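Local coordinates for probable amino acid aminotransferase (PDB 6Q1R), which is probably an aminotransferase of the class IV family, fold-type IV enzymes that carry pyridoxal-5'-phosphate as cofactor, at residues Arg216-Gln221 / Val253-Leu258. Residues are numbered along the deposited sequence; the frame is centred on the assembly and turned at random.
Sequences RGTTQQ and VSSMTL. With PLP (pyridoxal-5'-phosphate), chain H.
Thr219 packs directly against Val253, and its OG1 and Ser255 share the phosphate of PLP; its methyl branch meets the valine while its hydroxyl turns to the anion. Its CB lies 3.6 Å from Val253 CG1. From there the two branches part: CG2, anti to the backbone N, runs on across the valine and meets the same CG1 at 3.6 Å, whereas OG1, beside the backbone N (chi1 -37°), donates to PLP O3P at 2.9 Å. Thr219 N reaches that oxygen too, so main chain and side chain of one residue grip O3P together. Thr218 N bonds PLP O2P at 3.1 Å; its OG1 is modelled so close to O2P that the length is doubtful. From the other segment, Ser255 N donates to PLP O1P at 2.6 Å, while the still shorter OG approach is doubtful in length. The segments are thus joined chiefly through the anion, which sits off the N-terminal end of helix 218-229, held by the amides that follow the N-cap Gly217, where the helix dipole probably helps offset its charge. This phosphate cup lies between that helix start and the loop joining strands 249-253 and 259-265, with Val253 and Gln220 packed on strand 189-194.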
loop_
_atom_site.group_PDB
_atom_site.type_symbol
_atom_site.label_atom_id
_atom_site.label_comp_id
_atom_site.label_asym_id
_atom_site.label_seq_id
_atom_site.Cartn_x
_atom_site.Cartn_y
_atom_site.Cartn_z
ATOM N N ARG B 216 6.428 14.813 4.927
ATOM C CA ARG B 216 7.154 16.077 4.843
ATOM C C ARG B 216 7.804 16.190 3.465
ATOM O O ARG B 216 8.614 15.337 3.086
ATOM C CB ARG B 216 8.200 16.187 5.953
ATOM N N GLY B 217 7.451 17.243 2.728
ATOM C CA GLY B 217 7.926 17.409 1.357
ATOM C C GLY B 217 9.318 18.020 1.270
ATOM O O GLY B 217 9.585 19.076 1.854
ATOM N N THR B 218 10.214 17.342 0.544
ATOM C CA THR B 218 11.554 17.885 0.329
ATOM C C THR B 218 11.495 19.181 -0.465
ATOM O O THR B 218 12.261 20.117 -0.203
ATOM C CB THR B 218 12.440 16.871 -0.396
ATOM O OG1 THR B 218 11.828 16.497 -1.637
ATOM C CG2 THR B 218 12.652 15.632 0.458
ATOM N N THR B 219 10.595 19.253 -1.444
ATOM C CA THR B 219 10.456 20.474 -2.231
ATOM C C THR B 219 9.849 21.592 -1.391
ATOM O O THR B 219 10.345 22.726 -1.394
ATOM C CB THR B 219 9.595 20.198 -3.468
ATOM O OG1 THR B 219 9.879 18.883 -3.964
ATOM C CG2 THR B 219 9.887 21.212 -4.561
ATOM N N GLN B 220 8.782 21.282 -0.651
ATOM C CA GLN B 220 8.132 22.285 0.184
ATOM C C GLN B 220 9.091 22.854 1.226
ATOM O O GLN B 220 9.120 24.069 1.454
ATOM C CB GLN B 220 6.901 21.679 0.858
ATOM C CG GLN B 220 6.272 22.563 1.926
ATOM C CD GLN B 220 6.830 22.297 3.312
ATOM O OE1 GLN B 220 6.864 21.155 3.772
ATOM N NE2 GLN B 220 7.275 23.353 3.981
ATOM N N GLN B 221 9.876 21.993 1.879
ATOM C CA GLN B 221 10.828 22.486 2.871
ATOM C C GLN B 221 11.888 23.375 2.230
ATOM O O GLN B 221 12.241 24.426 2.779
ATOM C CB GLN B 221 11.479 21.322 3.616
ATOM C CG GLN B 221 10.731 20.879 4.869
ATOM C CD GLN B 221 11.391 19.691 5.545
ATOM O OE1 GLN B 221 11.420 18.585 5.003
ATOM N NE2 GLN B 221 11.939 19.920 6.734
ATOM N N VAL B 253 2.899 20.830 -4.727
ATOM C CA VAL B 253 4.351 20.854 -4.844
ATOM C C VAL B 253 4.883 19.436 -4.701
ATOM O O VAL B 253 4.405 18.663 -3.863
ATOM C CB VAL B 253 4.959 21.798 -3.789
ATOM C CG1 VAL B 253 6.453 21.939 -3.987
ATOM C CG2 VAL B 253 4.281 23.151 -3.869
ATOM N N SER B 254 5.844 19.079 -5.550
ATOM C CA SER B 254 6.449 17.755 -5.525
ATOM C C SER B 254 7.780 17.816 -6.258
ATOM O O SER B 254 8.087 18.792 -6.947
ATOM C CB SER B 254 5.520 16.707 -6.149
ATOM O OG SER B 254 5.249 17.005 -7.511
ATOM N N SER B 255 8.577 16.759 -6.095
ATOM C CA SER B 255 9.907 16.746 -6.694
ATOM C C SER B 255 9.836 16.679 -8.211
ATOM O O SER B 255 10.695 17.246 -8.898
ATOM C CB SER B 255 10.720 15.570 -6.158
ATOM O OG SER B 255 10.931 15.703 -4.765
ATOM N N MET B 256 8.836 15.983 -8.748
ATOM C CA MET B 256 8.679 15.819 -10.187
ATOM C C MET B 256 7.894 16.985 -10.785
ATOM O O MET B 256 8.405 17.715 -11.641
ATOM C CB MET B 256 7.997 14.473 -10.466
ATOM C CG MET B 256 8.107 13.991 -11.898
ATOM S SD MET B 256 9.798 14.122 -12.509
ATOM C CE MET B 256 10.683 13.114 -11.319
ATOM N N THR B 257 6.653 17.165 -10.342
ATOM C CA THR B 257 5.850 18.332 -10.697
ATOM C C THR B 257 6.223 19.445 -9.733
ATOM O O THR B 257 5.728 19.486 -8.604
ATOM C CB THR B 257 4.362 18.013 -10.608
ATOM O OG1 THR B 257 4.127 16.667 -11.040
ATOM C CG2 THR B 257 3.570 18.971 -11.479
ATOM N N LEU B 258 7.113 20.344 -10.162
ATOM C CA LEU B 258 7.677 21.325 -9.235
ATOM C C LEU B 258 6.586 22.157 -8.572
ATOM O O LEU B 258 6.472 22.185 -7.342
ATOM C CB LEU B 258 8.694 22.222 -9.944
ATOM C CG LEU B 258 10.038 21.598 -10.317
ATOM C CD1 LEU B 258 10.536 20.748 -9.162
ATOM C CD2 LEU B 258 9.962 20.784 -11.573
HETATM N N1 PLP H . 2.799 13.593 -0.967
HETATM C C2 PLP H . 2.853 12.260 -1.200
HETATM C C2A PLP H . 1.721 11.360 -0.775
HETATM C C3 PLP H . 4.039 11.686 -1.881
HETATM O O3 PLP H . 4.139 10.349 -2.135
HETATM C C4 PLP H . 5.123 12.607 -2.290
HETATM C C4A PLP H . 6.308 12.007 -2.943
HETATM C C5 PLP H . 4.949 14.050 -1.967
HETATM C C6 PLP H . 3.777 14.444 -1.323
HETATM C C5A PLP H . 5.970 15.111 -2.323
HETATM O O4P PLP H . 7.292 14.812 -1.879
HETATM P P PLP H . 8.530 15.640 -2.496
HETATM O O1P PLP H . 8.628 15.261 -3.955
HETATM O O2P PLP H . 9.799 15.270 -1.768
HETATM O O3P PLP H . 8.280 17.121 -2.323
#